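Local coordinates for membrane protein (Acinetobacter baumannii AB307-0294, PDB 5DL5), which forms an outer-membrane beta-barrel of the OprD porin family that probably lets small solutes, including antibiotics, cross the outer membrane, at residues L395-S400 with W419-D424; T36-R41 with S51-S56; P349-T354 with N379-T384; Y401-D406 with D415-R420. All coordinates share one frame; numbering follows the deposited sequence.

From the N terminus, contact 2 comes first: it pairs strands 29-43 and 50-62 and closes a short hairpin loop. Contact 3 follows far along the chain, joining strands 351-365 and 371-384 near the open ends of their hairpin. Contacts 1 and 4 then share the last hairpin, strands 394-404 and 416-428. Contact 4 nests inside contact 1, nearer the loop; they overlap at Trp419 and Arg420, which touch the partner strand only in contact 1. None of the contacts cross. Strand 371-384 also borders 394-404, and strand 416-428 borders 29-43, where Thr36 and Tyr38 bond to Leu423 and Ile421. Contacts 1 and 2 therefore meet where the last strand joins the first and closes the barrel.

Contact 1. Residues L395-S400 with W419-D424; sequences LRIRNS and WRIFLD. With C8E ((hydroxyethyloxy)tri(ethyloxy)octane), chain B.
Trp419 opens the contact by laying one ring face against Asn399, whose CB sits 3.8 Å from the centroid of the six-membered ring in a CH-pi contact; Ile397 CG2 meets the edge of the indole. On the reverse face of the sheet, Arg420 extends alongside Arg398 and the two guanidiniums stack, planes 10° apart and centres 3.6 Å apart. Their repulsion is probably eased by the Arg420 NE-Glu418 salt bridge, although Arg141 adds positive charge nearby. Arg420 NH2 donates to O21 of the detergent C8E at 2.7 Å. Ile421 returns to the face of Trp419 and Ile397, its CG2 4.0 Å from Leu395 CD1. Phe422 and Arg396 exchange two backbone hydrogen bonds, and the Arg396 chain, bent at chi3 (-48°), lays its guanidinium over Phe422 CB, with NH2 3.3 Å from CD2. Leu423 touches Leu395 lightly through CB. Asp424 OD2 forms a salt bridge with Arg396 NH1 at 3.1 Å, met from above the carboxylate plane, while OD1 pairs with Arg35. Facing arginines on one side and mostly apolar groups on the other fit a porin wall between pore and lipid, here flanked by strand 371-384 beside 395-400 and strand 29-43 beside 419-424.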
# COMPACT_ATOMS: atom_id res chain seq x y z
N LEU A 395 -3.89 15.19 11.29
CA LEU A 395 -2.81 15.85 10.59
C LEU A 395 -1.53 15.01 10.75
O LEU A 395 -1.24 14.58 11.86
CB LEU A 395 -2.77 17.26 11.06
CG LEU A 395 -1.55 18.04 10.57
CD1 LEU A 395 -1.72 18.25 9.05
CD2 LEU A 395 -1.44 19.34 11.28
N ARG A 396 -0.84 14.67 9.65
CA ARG A 396 0.36 13.79 9.62
C ARG A 396 1.38 14.67 8.97
O ARG A 396 1.10 15.20 7.87
CB ARG A 396 0.25 12.65 8.62
CG ARG A 396 -0.54 11.56 9.16
CD ARG A 396 -0.45 10.25 8.38
NE ARG A 396 -0.63 10.32 6.93
CZ ARG A 396 -1.75 10.48 6.22
NH1 ARG A 396 -2.91 10.78 6.76
NH2 ARG A 396 -1.69 10.39 4.90
N ILE A 397 2.52 14.85 9.61
CA ILE A 397 3.64 15.58 9.08
C ILE A 397 4.80 14.58 9.15
O ILE A 397 5.08 14.05 10.20
CB ILE A 397 4.07 16.81 9.89
CG1 ILE A 397 3.06 17.91 9.84
CG2 ILE A 397 5.36 17.37 9.31
CD1 ILE A 397 1.76 17.54 10.49
N ARG A 398 5.46 14.34 8.04
CA ARG A 398 6.48 13.36 8.01
C ARG A 398 7.64 13.80 7.14
O ARG A 398 7.47 14.53 6.14
CB ARG A 398 5.95 11.99 7.63
CG ARG A 398 5.54 11.75 6.25
CD ARG A 398 5.09 10.31 5.94
NE ARG A 398 6.06 9.59 5.13
CZ ARG A 398 5.88 8.34 4.69
NH1 ARG A 398 4.77 7.68 4.98
NH2 ARG A 398 6.86 7.71 4.08
N ASN A 399 8.83 13.41 7.57
CA ASN A 399 10.06 13.72 6.84
C ASN A 399 11.01 12.51 6.78
O ASN A 399 11.14 11.73 7.77
CB ASN A 399 10.75 14.86 7.55
CG ASN A 399 12.15 15.15 6.97
OD1 ASN A 399 13.20 14.81 7.57
ND2 ASN A 399 12.17 15.76 5.82
N SER A 400 11.64 12.36 5.61
CA SER A 400 12.68 11.38 5.34
C SER A 400 13.93 12.05 4.86
O SER A 400 13.91 12.84 3.86
CB SER A 400 12.23 10.37 4.33
OG SER A 400 11.34 9.55 4.99
N TRP A 419 9.45 15.73 2.30
CA TRP A 419 8.39 16.04 3.31
C TRP A 419 7.03 15.63 2.77
O TRP A 419 6.77 15.90 1.57
CB TRP A 419 8.29 17.52 3.53
CG TRP A 419 9.38 18.04 4.36
CD1 TRP A 419 10.55 18.57 3.91
CD2 TRP A 419 9.39 18.21 5.80
NE1 TRP A 419 11.29 18.97 4.95
CE2 TRP A 419 10.63 18.78 6.13
CE3 TRP A 419 8.47 17.92 6.82
CZ2 TRP A 419 10.99 19.10 7.45
CZ3 TRP A 419 8.85 18.17 8.16
CH2 TRP A 419 10.11 18.76 8.45
N ARG A 420 6.17 15.15 3.66
CA ARG A 420 4.75 14.85 3.35
C ARG A 420 3.90 15.36 4.44
O ARG A 420 4.17 15.15 5.62
CB ARG A 420 4.36 13.40 3.17
CG ARG A 420 5.25 12.59 2.31
CD ARG A 420 4.67 11.17 2.13
NE ARG A 420 5.68 10.43 1.44
CZ ARG A 420 5.66 9.09 1.24
NH1 ARG A 420 4.60 8.31 1.56
NH2 ARG A 420 6.72 8.54 0.69
N ILE A 421 2.84 16.08 4.04
CA ILE A 421 1.88 16.53 4.99
C ILE A 421 0.47 16.20 4.44
O ILE A 421 0.18 16.57 3.22
CB ILE A 421 2.01 18.03 5.18
CG1 ILE A 421 3.45 18.39 5.58
CG2 ILE A 421 1.00 18.54 6.19
CD1 ILE A 421 3.74 19.84 5.59
N PHE A 422 -0.41 15.68 5.34
CA PHE A 422 -1.74 15.27 4.97
C PHE A 422 -2.68 15.67 6.06
O PHE A 422 -2.48 15.28 7.19
CB PHE A 422 -1.82 13.74 4.75
CG PHE A 422 -1.19 13.30 3.45
CD1 PHE A 422 -1.90 13.45 2.21
CD2 PHE A 422 0.07 12.71 3.43
CE1 PHE A 422 -1.33 13.05 1.00
CE2 PHE A 422 0.64 12.32 2.18
CZ PHE A 422 -0.07 12.55 0.96
N LEU A 423 -3.67 16.46 5.70
CA LEU A 423 -4.83 16.73 6.51
C LEU A 423 -6.04 15.91 5.99
O LEU A 423 -6.46 16.11 4.84
CB LEU A 423 -5.17 18.24 6.39
CG LEU A 423 -6.46 18.72 7.04
CD1 LEU A 423 -6.32 18.42 8.51
CD2 LEU A 423 -6.77 20.21 6.81
N ASP A 424 -6.60 15.06 6.84
CA ASP A 424 -7.71 14.13 6.52
C ASP A 424 -8.85 14.51 7.40
O ASP A 424 -8.71 14.49 8.63
CB ASP A 424 -7.30 12.68 6.86
CG ASP A 424 -6.40 12.06 5.81
OD1 ASP A 424 -6.14 12.74 4.78
OD2 ASP A 424 -5.87 10.91 6.01
C6 C8E B . 5.23 9.56 -13.31
C7 C8E B . 5.47 10.51 -12.10
C8 C8E B . 6.95 10.80 -11.75
O9 C8E B . 7.24 10.97 -10.32
C10 C8E B . 8.22 10.00 -9.96
C11 C8E B . 7.54 8.66 -9.64
O12 C8E B . 8.37 7.83 -8.84
C13 C8E B . 8.72 8.31 -7.54
C14 C8E B . 7.77 7.77 -6.50
O15 C8E B . 8.41 7.18 -5.37
C16 C8E B . 9.36 6.12 -5.58
C17 C8E B . 9.20 5.22 -4.36
O18 C8E B . 8.74 6.08 -3.28
C19 C8E B . 7.79 5.48 -2.39
C20 C8E B . 7.53 6.44 -1.24
O21 C8E B . 6.82 5.93 -0.08

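Contact 2. Residues T36-R41 with S51-S56; sequences TGYLTR and SSVAQS. With C8E ((hydroxyethyloxy)tri(ethyloxy)octane), chain B.
Strands 36-41 and 51-56 run antiparallel, 178° between their directions, with Gly37-Ala54 and Leu39-Ser52 as the hydrogen-bonded pairs. They form the first hairpin of an OprD-type beta-barrel. Thr36, Tyr38 and Thr40 share one face with Gln55, Val53 and Ser51, and the other face carries Leu39, Ser52 and Ala54.

The strongest side-chain link is at the Thr36 end. Thr36 OG1 donates to a lone pair of Gln55 OE1 at 2.6 Å, in the plane of the amide. The Gln55 chain makes this possible by bending at chi2 (69°), which turns the amide so that OE1 points at Thr36 OG1. One water then bridges the pair: it donates to Thr36 OG1 at 2.7 Å and accepts from Gln55 NE2, which also bonds to Ser56 O. With its oxygen and nitrogen both engaged, the amide is fixed in rotation.

Packing along the same face is lighter. Val53 lies beside Tyr38, its CG2 3.8 Å from CD2 of the ring, while Thr40 CG2 rests 3.6 Å from Ser51 OG. On the opposite face a second water donates to Leu39 O at 2.9 Å, so that carbonyl serves both the water and Ser52 N. The same water also bonds to Ser52 OG, which has Gly91 N as another partner. Arg41 reaches away from strand 51-56 on an extended chain, its NE paired with Glu418. Two ether oxygens of the detergent C8E meet its tip: NH1 donates to O15 at 2.9 Å and NH2 to O18 at 3.2 Å.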
# COMPACT_ATOMS: atom_id res chain seq x y z
N THR A 36 -6.33 16.92 2.16
CA THR A 36 -5.42 17.90 1.58
C THR A 36 -4.01 17.28 1.69
O THR A 36 -3.55 16.92 2.80
CB THR A 36 -5.45 19.22 2.37
OG1 THR A 36 -6.79 19.56 2.74
CG2 THR A 36 -4.81 20.35 1.62
N GLY A 37 -3.29 17.25 0.58
CA GLY A 37 -1.89 16.77 0.62
C GLY A 37 -0.82 17.63 -0.03
O GLY A 37 -1.06 18.44 -0.91
N TYR A 38 0.39 17.38 0.43
CA TYR A 38 1.60 18.09 0.10
C TYR A 38 2.69 17.05 0.13
O TYR A 38 2.84 16.38 1.19
CB TYR A 38 1.84 19.02 1.25
CG TYR A 38 3.08 19.88 1.17
CD1 TYR A 38 4.32 19.41 1.60
CD2 TYR A 38 3.00 21.19 0.73
CE1 TYR A 38 5.45 20.22 1.54
CE2 TYR A 38 4.14 22.00 0.66
CZ TYR A 38 5.35 21.48 1.07
OH TYR A 38 6.45 22.29 0.98
N LEU A 39 3.44 16.89 -0.95
CA LEU A 39 4.56 15.97 -0.97
C LEU A 39 5.64 16.62 -1.84
O LEU A 39 5.43 16.94 -3.01
CB LEU A 39 4.13 14.62 -1.55
CG LEU A 39 5.07 13.41 -1.44
CD1 LEU A 39 4.32 12.03 -1.65
CD2 LEU A 39 6.30 13.57 -2.29
N THR A 40 6.80 16.83 -1.24
CA THR A 40 7.95 17.36 -1.96
C THR A 40 9.19 16.48 -1.72
O THR A 40 9.45 15.99 -0.60
CB THR A 40 8.31 18.81 -1.45
OG1 THR A 40 8.81 18.74 -0.11
CG2 THR A 40 7.10 19.79 -1.50
N ARG A 41 10.02 16.38 -2.73
CA ARG A 41 11.33 15.70 -2.69
C ARG A 41 12.39 16.63 -3.32
O ARG A 41 12.29 16.99 -4.54
CB ARG A 41 11.26 14.49 -3.58
CG ARG A 41 10.37 13.41 -2.99
CD ARG A 41 10.69 11.96 -3.47
NE ARG A 41 9.68 11.09 -2.86
CZ ARG A 41 9.42 9.84 -3.21
NH1 ARG A 41 10.04 9.30 -4.17
NH2 ARG A 41 8.49 9.17 -2.60
N SER A 51 7.37 18.48 -6.41
CA SER A 51 6.44 19.12 -5.44
C SER A 51 5.02 19.00 -5.95
O SER A 51 4.73 19.41 -7.09
CB SER A 51 6.80 20.60 -5.26
OG SER A 51 5.74 21.22 -4.48
N SER A 52 4.14 18.42 -5.13
CA SER A 52 2.80 18.11 -5.48
C SER A 52 1.91 18.57 -4.35
O SER A 52 2.07 18.13 -3.21
CB SER A 52 2.57 16.60 -5.77
OG SER A 52 3.45 16.17 -6.84
N VAL A 53 0.92 19.44 -4.67
CA VAL A 53 -0.06 19.91 -3.66
C VAL A 53 -1.45 19.82 -4.28
O VAL A 53 -1.63 20.24 -5.47
CB VAL A 53 0.19 21.33 -3.14
CG1 VAL A 53 -0.68 21.60 -1.91
CG2 VAL A 53 1.67 21.59 -2.80
N ALA A 54 -2.42 19.26 -3.49
CA ALA A 54 -3.74 18.93 -3.97
C ALA A 54 -4.80 18.70 -2.86
O ALA A 54 -4.43 18.56 -1.68
CB ALA A 54 -3.66 17.74 -4.93
N GLN A 55 -6.09 18.84 -3.23
CA GLN A 55 -7.23 18.63 -2.36
C GLN A 55 -8.11 17.59 -3.00
O GLN A 55 -8.39 17.68 -4.22
CB GLN A 55 -8.02 19.92 -2.20
CG GLN A 55 -9.30 19.76 -1.40
CD GLN A 55 -9.06 19.49 0.05
OE1 GLN A 55 -8.26 20.21 0.66
NE2 GLN A 55 -9.67 18.42 0.61
N SER A 56 -8.57 16.62 -2.21
CA SER A 56 -9.44 15.55 -2.72
C SER A 56 -10.62 15.44 -1.86
O SER A 56 -10.58 15.77 -0.67
CB SER A 56 -8.72 14.17 -2.60
OG SER A 56 -7.77 14.26 -3.63
C6 C8E B . 5.23 9.56 -13.31
C7 C8E B . 5.47 10.51 -12.10
C8 C8E B . 6.95 10.80 -11.75
O9 C8E B . 7.24 10.97 -10.32
C10 C8E B . 8.22 10.00 -9.96
C11 C8E B . 7.54 8.66 -9.64
O12 C8E B . 8.37 7.83 -8.84
C13 C8E B . 8.72 8.31 -7.54
C14 C8E B . 7.77 7.77 -6.50
O15 C8E B . 8.41 7.18 -5.37
C16 C8E B . 9.36 6.12 -5.58
C17 C8E B . 9.20 5.22 -4.36
O18 C8E B . 8.74 6.08 -3.28
C19 C8E B . 7.79 5.48 -2.39
C20 C8E B . 7.53 6.44 -1.24
O21 C8E B . 6.82 5.93 -0.08
O HOH W 1 -8.90 18.03 3.59
O HOH W 2 5.50 15.26 -5.39

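Contact 3. Residues P349-T354 with N379-T384; sequences PGLNWT and NQVKYT
Five backbone hydrogen bonds account for most of the polar groups facing each other between 349-354 and 379-384. Asn352 and Lys382 exchange two, and Thr354 and Gln380 two more, the shortest being Asn352 N to Lys382 O and Gln380 N to Thr354 O, both 2.8 Å. The fifth, Thr384 N to Gly350 O at 2.9 Å, is less regular: the donor sits 33° above the carbonyl plane, where the strand has given way to a glycine with positive phi (75°). CA-H groups of Leu351, Trp353, Asn379, Val381 and Tyr383 add weaker contacts to the same carbonyls. The alternate backbone groups turn outward, Leu351 and Trp353 bonding to Phe342 and Val340, Val381 and Tyr383 to Ile397 and Leu395.

One side-chain bond spans the strands. Trp353 NE1 donates to a lone pair of Asn379 OD1 at 3.1 Å, the indole and amide only 8° from coplanar, and the same oxygen is bonded to Thr355 OG1, so two partners grip it. Thr354 OG1 bonds instead to Asn339 OD1.

Packing on the Trp353 face is largely apolar. Leu351, its CG anti to the backbone N, sends CD1 to within 3.6 Å of Val381 CG1, and Val381 CG2 lies 4.0 Å from Trp353 CD1. The Tyr383 ring offers its edge to Pro349, CE1 being 3.4 Å from the carbonyl O. Leu351, Trp353, Val381 and Tyr383 share one face and Asn352, Thr354, Gln380 and Lys382 the other, the alternation of a beta hairpin in a porin barrel wall, with the aromatic residues consistent with a girdle at the membrane boundary.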
# COMPACT_ATOMS: atom_id res chain seq x y z
N PRO A 349 -3.65 14.03 24.30
CA PRO A 349 -4.26 12.84 23.71
C PRO A 349 -4.38 13.01 22.20
O PRO A 349 -4.55 14.16 21.66
CB PRO A 349 -5.62 12.75 24.41
CG PRO A 349 -5.49 13.54 25.64
CD PRO A 349 -4.52 14.64 25.34
N GLY A 350 -4.16 11.89 21.52
CA GLY A 350 -4.08 11.82 20.12
C GLY A 350 -2.86 12.33 19.41
O GLY A 350 -2.88 12.30 18.18
N LEU A 351 -1.80 12.77 20.12
CA LEU A 351 -0.51 13.12 19.49
C LEU A 351 0.45 11.95 19.59
O LEU A 351 0.59 11.39 20.68
CB LEU A 351 0.08 14.38 20.16
CG LEU A 351 1.43 14.86 19.61
CD1 LEU A 351 1.27 15.45 18.25
CD2 LEU A 351 2.04 15.94 20.50
N ASN A 352 1.03 11.52 18.46
CA ASN A 352 1.97 10.39 18.37
C ASN A 352 3.21 10.79 17.58
O ASN A 352 3.13 11.58 16.61
CB ASN A 352 1.36 9.17 17.62
CG ASN A 352 0.16 8.58 18.32
OD1 ASN A 352 -0.88 8.38 17.70
ND2 ASN A 352 0.28 8.29 19.60
N TRP A 353 4.35 10.19 17.92
CA TRP A 353 5.62 10.47 17.22
C TRP A 353 6.29 9.12 16.92
O TRP A 353 6.36 8.26 17.83
CB TRP A 353 6.50 11.41 18.05
CG TRP A 353 7.94 11.52 17.55
CD1 TRP A 353 8.33 11.78 16.26
CD2 TRP A 353 9.16 11.41 18.31
NE1 TRP A 353 9.68 11.83 16.18
CE2 TRP A 353 10.22 11.62 17.42
CE3 TRP A 353 9.44 11.19 19.67
CZ2 TRP A 353 11.60 11.53 17.81
CZ3 TRP A 353 10.82 11.10 20.08
CH2 TRP A 353 11.87 11.27 19.13
N THR A 354 6.75 8.96 15.70
CA THR A 354 7.48 7.80 15.26
C THR A 354 8.80 8.28 14.70
O THR A 354 8.85 9.30 13.91
CB THR A 354 6.74 6.99 14.14
OG1 THR A 354 5.71 6.27 14.75
CG2 THR A 354 7.67 5.87 13.56
N ASN A 379 10.93 10.61 10.37
CA ASN A 379 10.17 11.08 11.50
C ASN A 379 8.75 11.38 11.05
O ASN A 379 8.55 11.94 9.95
CB ASN A 379 10.77 12.31 12.11
CG ASN A 379 12.03 11.98 12.89
OD1 ASN A 379 11.97 11.67 14.06
ND2 ASN A 379 13.19 11.98 12.19
N GLN A 380 7.80 10.98 11.87
CA GLN A 380 6.44 11.38 11.66
C GLN A 380 5.82 11.81 12.95
O GLN A 380 5.94 11.15 13.95
CB GLN A 380 5.60 10.24 11.02
CG GLN A 380 4.14 10.64 10.88
CD GLN A 380 3.38 9.65 10.00
OE1 GLN A 380 3.54 9.60 8.79
NE2 GLN A 380 2.60 8.84 10.63
N VAL A 381 5.19 12.95 12.93
CA VAL A 381 4.30 13.35 13.97
C VAL A 381 2.87 13.35 13.42
O VAL A 381 2.59 13.86 12.30
CB VAL A 381 4.62 14.74 14.47
CG1 VAL A 381 3.54 15.24 15.45
CG2 VAL A 381 5.98 14.76 15.15
N LYS A 382 1.99 12.83 14.23
CA LYS A 382 0.60 12.73 13.87
C LYS A 382 -0.28 13.20 15.01
O LYS A 382 -0.01 12.83 16.19
CB LYS A 382 0.25 11.28 13.49
CG LYS A 382 -1.22 11.20 13.07
CD LYS A 382 -1.62 9.93 12.30
CE LYS A 382 -2.96 10.24 11.68
NZ LYS A 382 -3.41 9.11 10.86
N TYR A 383 -1.30 14.00 14.71
CA TYR A 383 -2.33 14.39 15.68
C TYR A 383 -3.72 13.98 15.15
O TYR A 383 -4.08 14.38 14.00
CB TYR A 383 -2.30 15.93 15.88
CG TYR A 383 -3.33 16.34 16.78
CD1 TYR A 383 -3.33 15.88 18.12
CD2 TYR A 383 -4.39 17.12 16.37
CE1 TYR A 383 -4.36 16.19 18.98
CE2 TYR A 383 -5.40 17.45 17.25
CZ TYR A 383 -5.39 16.98 18.53
OH TYR A 383 -6.40 17.35 19.40
N THR A 384 -4.52 13.31 15.97
CA THR A 384 -5.90 12.95 15.66
C THR A 384 -6.78 13.60 16.66
O THR A 384 -6.48 13.53 17.85
CB THR A 384 -6.08 11.42 15.67
OG1 THR A 384 -5.16 10.93 14.74
CG2 THR A 384 -7.43 10.94 15.17

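Contact 4. Residues Y401-D406 with D415-R420; sequences YYRASD and DTNEWR. With C8E ((hydroxyethyloxy)tri(ethyloxy)octane), chain B.
Arg403 NH1 is the best-held polar atom, with two good hydrogen bonds and a weak third: Tyr402 O at 2.7 Å, Asn417 OD1 at 2.9 Å and, weakly, Thr416 O. It sits beside the last antiparallel pairs of the final hairpin of the porin barrel, just before its loop. The chain of Arg403 turns at chi2 (-61°), which brings the guanidinium back across strand 416-420, nearly coplanar with the Asn417 amide. Asn417 OD1 also takes a bond from NH2, although that nitrogen is less surely placed.

Tyr402 O is itself shared, accepting Thr416 N at 3.0 Å as well as NH1. In return Tyr402 N reaches Thr416 O at 2.8 Å almost along the C=O axis (174°). The Tyr402 side chain lies on the other face of the sheet, its ring edge near Thr416 N and its OH bonded to Glu374.

Where regular pairing ends, Asp415 takes over. Its OD1 accepts Ala404 N at 3.0 Å, met from 26° above the carboxylate plane, and so stands in for a backbone carbonyl. OD2 lies 3.5 Å from Arg403 CD, near enough for a probably favourable charge effect on the guanidinium, though no N-H points at it.

Glu418 turns away from strand 401-404, and its OE2 pairs with Arg41. In its salt bridge with Arg420, Glu418 OE1 receives NH2 on its syn lone pair at 3.0 Å.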
# COMPACT_ATOMS: atom_id res chain seq x y z
N TYR A 401 15.02 11.76 5.55
CA TYR A 401 16.34 12.16 5.06
C TYR A 401 16.99 10.85 4.50
O TYR A 401 17.18 9.88 5.26
CB TYR A 401 17.14 12.95 6.16
CG TYR A 401 18.66 13.16 5.89
CD1 TYR A 401 19.56 12.20 6.33
CD2 TYR A 401 19.19 14.32 5.32
CE1 TYR A 401 20.92 12.28 6.13
CE2 TYR A 401 20.60 14.44 5.14
CZ TYR A 401 21.45 13.37 5.53
OH TYR A 401 22.86 13.32 5.44
N TYR A 402 17.19 10.79 3.17
CA TYR A 402 17.54 9.59 2.52
C TYR A 402 18.83 9.75 1.75
O TYR A 402 19.00 10.75 1.04
CB TYR A 402 16.42 9.15 1.60
CG TYR A 402 16.78 7.99 0.70
CD1 TYR A 402 16.65 6.67 1.15
CD2 TYR A 402 17.27 8.20 -0.58
CE1 TYR A 402 16.95 5.60 0.36
CE2 TYR A 402 17.67 7.14 -1.39
CZ TYR A 402 17.47 5.82 -0.92
OH TYR A 402 17.80 4.74 -1.65
N ARG A 403 19.76 8.78 1.93
CA ARG A 403 21.01 8.82 1.23
C ARG A 403 21.38 7.44 0.67
O ARG A 403 21.12 6.47 1.31
CB ARG A 403 22.17 9.31 2.15
CG ARG A 403 22.10 10.78 2.60
CD ARG A 403 22.14 11.80 1.49
NE ARG A 403 21.92 13.20 1.96
CZ ARG A 403 20.75 13.81 2.16
NH1 ARG A 403 19.60 13.19 1.96
NH2 ARG A 403 20.71 15.08 2.54
N ALA A 404 22.10 7.39 -0.45
CA ALA A 404 22.42 6.11 -1.04
C ALA A 404 23.77 6.20 -1.67
O ALA A 404 24.25 7.31 -1.96
CB ALA A 404 21.32 5.72 -2.03
N SER A 405 24.40 5.07 -1.93
CA SER A 405 25.70 5.15 -2.66
C SER A 405 25.55 5.66 -4.12
O SER A 405 24.43 5.78 -4.69
CB SER A 405 26.53 3.83 -2.67
OG SER A 405 25.79 2.74 -2.77
N ASP A 406 26.68 5.94 -4.71
CA ASP A 406 26.75 6.49 -6.09
C ASP A 406 26.00 5.64 -7.15
O ASP A 406 25.36 6.22 -8.07
CB ASP A 406 28.20 6.55 -6.57
CG ASP A 406 28.99 7.47 -5.77
OD1 ASP A 406 28.31 8.28 -5.11
OD2 ASP A 406 30.26 7.45 -5.83
N ASP A 415 19.66 10.57 -3.63
CA ASP A 415 19.68 11.29 -2.37
C ASP A 415 18.51 12.30 -2.32
O ASP A 415 18.33 13.05 -3.31
CB ASP A 415 20.95 12.07 -2.19
CG ASP A 415 22.17 11.19 -1.99
OD1 ASP A 415 22.09 9.98 -1.94
OD2 ASP A 415 23.21 11.75 -1.82
N THR A 416 17.82 12.39 -1.18
CA THR A 416 16.56 13.12 -1.04
C THR A 416 16.24 13.48 0.38
O THR A 416 16.47 12.70 1.29
CB THR A 416 15.37 12.18 -1.48
OG1 THR A 416 15.50 11.85 -2.86
CG2 THR A 416 14.01 12.81 -1.23
N ASN A 417 15.65 14.65 0.51
CA ASN A 417 14.98 15.14 1.66
C ASN A 417 13.52 15.23 1.20
O ASN A 417 13.18 16.09 0.37
CB ASN A 417 15.56 16.54 2.04
CG ASN A 417 17.13 16.49 2.27
OD1 ASN A 417 17.74 15.42 2.47
ND2 ASN A 417 17.77 17.65 2.20
N GLU A 418 12.67 14.51 1.85
CA GLU A 418 11.27 14.38 1.49
C GLU A 418 10.45 14.94 2.62
O GLU A 418 10.73 14.64 3.77
CB GLU A 418 10.81 12.94 1.32
CG GLU A 418 9.29 12.84 0.97
CD GLU A 418 8.74 11.43 0.69
OE1 GLU A 418 8.64 10.64 1.58
OE2 GLU A 418 8.33 11.12 -0.46
N TRP A 419 9.45 15.73 2.30
CA TRP A 419 8.39 16.04 3.31
C TRP A 419 7.03 15.63 2.77
O TRP A 419 6.77 15.90 1.57
CB TRP A 419 8.29 17.52 3.53
CG TRP A 419 9.38 18.04 4.36
CD1 TRP A 419 10.55 18.57 3.91
CD2 TRP A 419 9.39 18.21 5.80
NE1 TRP A 419 11.29 18.97 4.95
CE2 TRP A 419 10.63 18.78 6.13
CE3 TRP A 419 8.47 17.92 6.82
CZ2 TRP A 419 10.99 19.10 7.45
CZ3 TRP A 419 8.85 18.17 8.16
CH2 TRP A 419 10.11 18.76 8.45
N ARG A 420 6.17 15.15 3.66
CA ARG A 420 4.75 14.85 3.35
C ARG A 420 3.90 15.36 4.44
O ARG A 420 4.17 15.15 5.62
CB ARG A 420 4.36 13.40 3.17
CG ARG A 420 5.25 12.59 2.31
CD ARG A 420 4.67 11.17 2.13
NE ARG A 420 5.68 10.43 1.44
CZ ARG A 420 5.66 9.09 1.24
NH1 ARG A 420 4.60 8.31 1.56
NH2 ARG A 420 6.72 8.54 0.69
C6 C8E B . 5.23 9.56 -13.31
C7 C8E B . 5.47 10.51 -12.10
C8 C8E B . 6.95 10.80 -11.75
O9 C8E B . 7.24 10.97 -10.32
C10 C8E B . 8.22 10.00 -9.96
C11 C8E B . 7.54 8.66 -9.64
O12 C8E B . 8.37 7.83 -8.84
C13 C8E B . 8.72 8.31 -7.54
C14 C8E B . 7.77 7.77 -6.50
O15 C8E B . 8.41 7.18 -5.37
C16 C8E B . 9.36 6.12 -5.58
C17 C8E B . 9.20 5.22 -4.36
O18 C8E B . 8.74 6.08 -3.28
C19 C8E B . 7.79 5.48 -2.39
C20 C8E B . 7.53 6.44 -1.24
O21 C8E B . 6.82 5.93 -0.08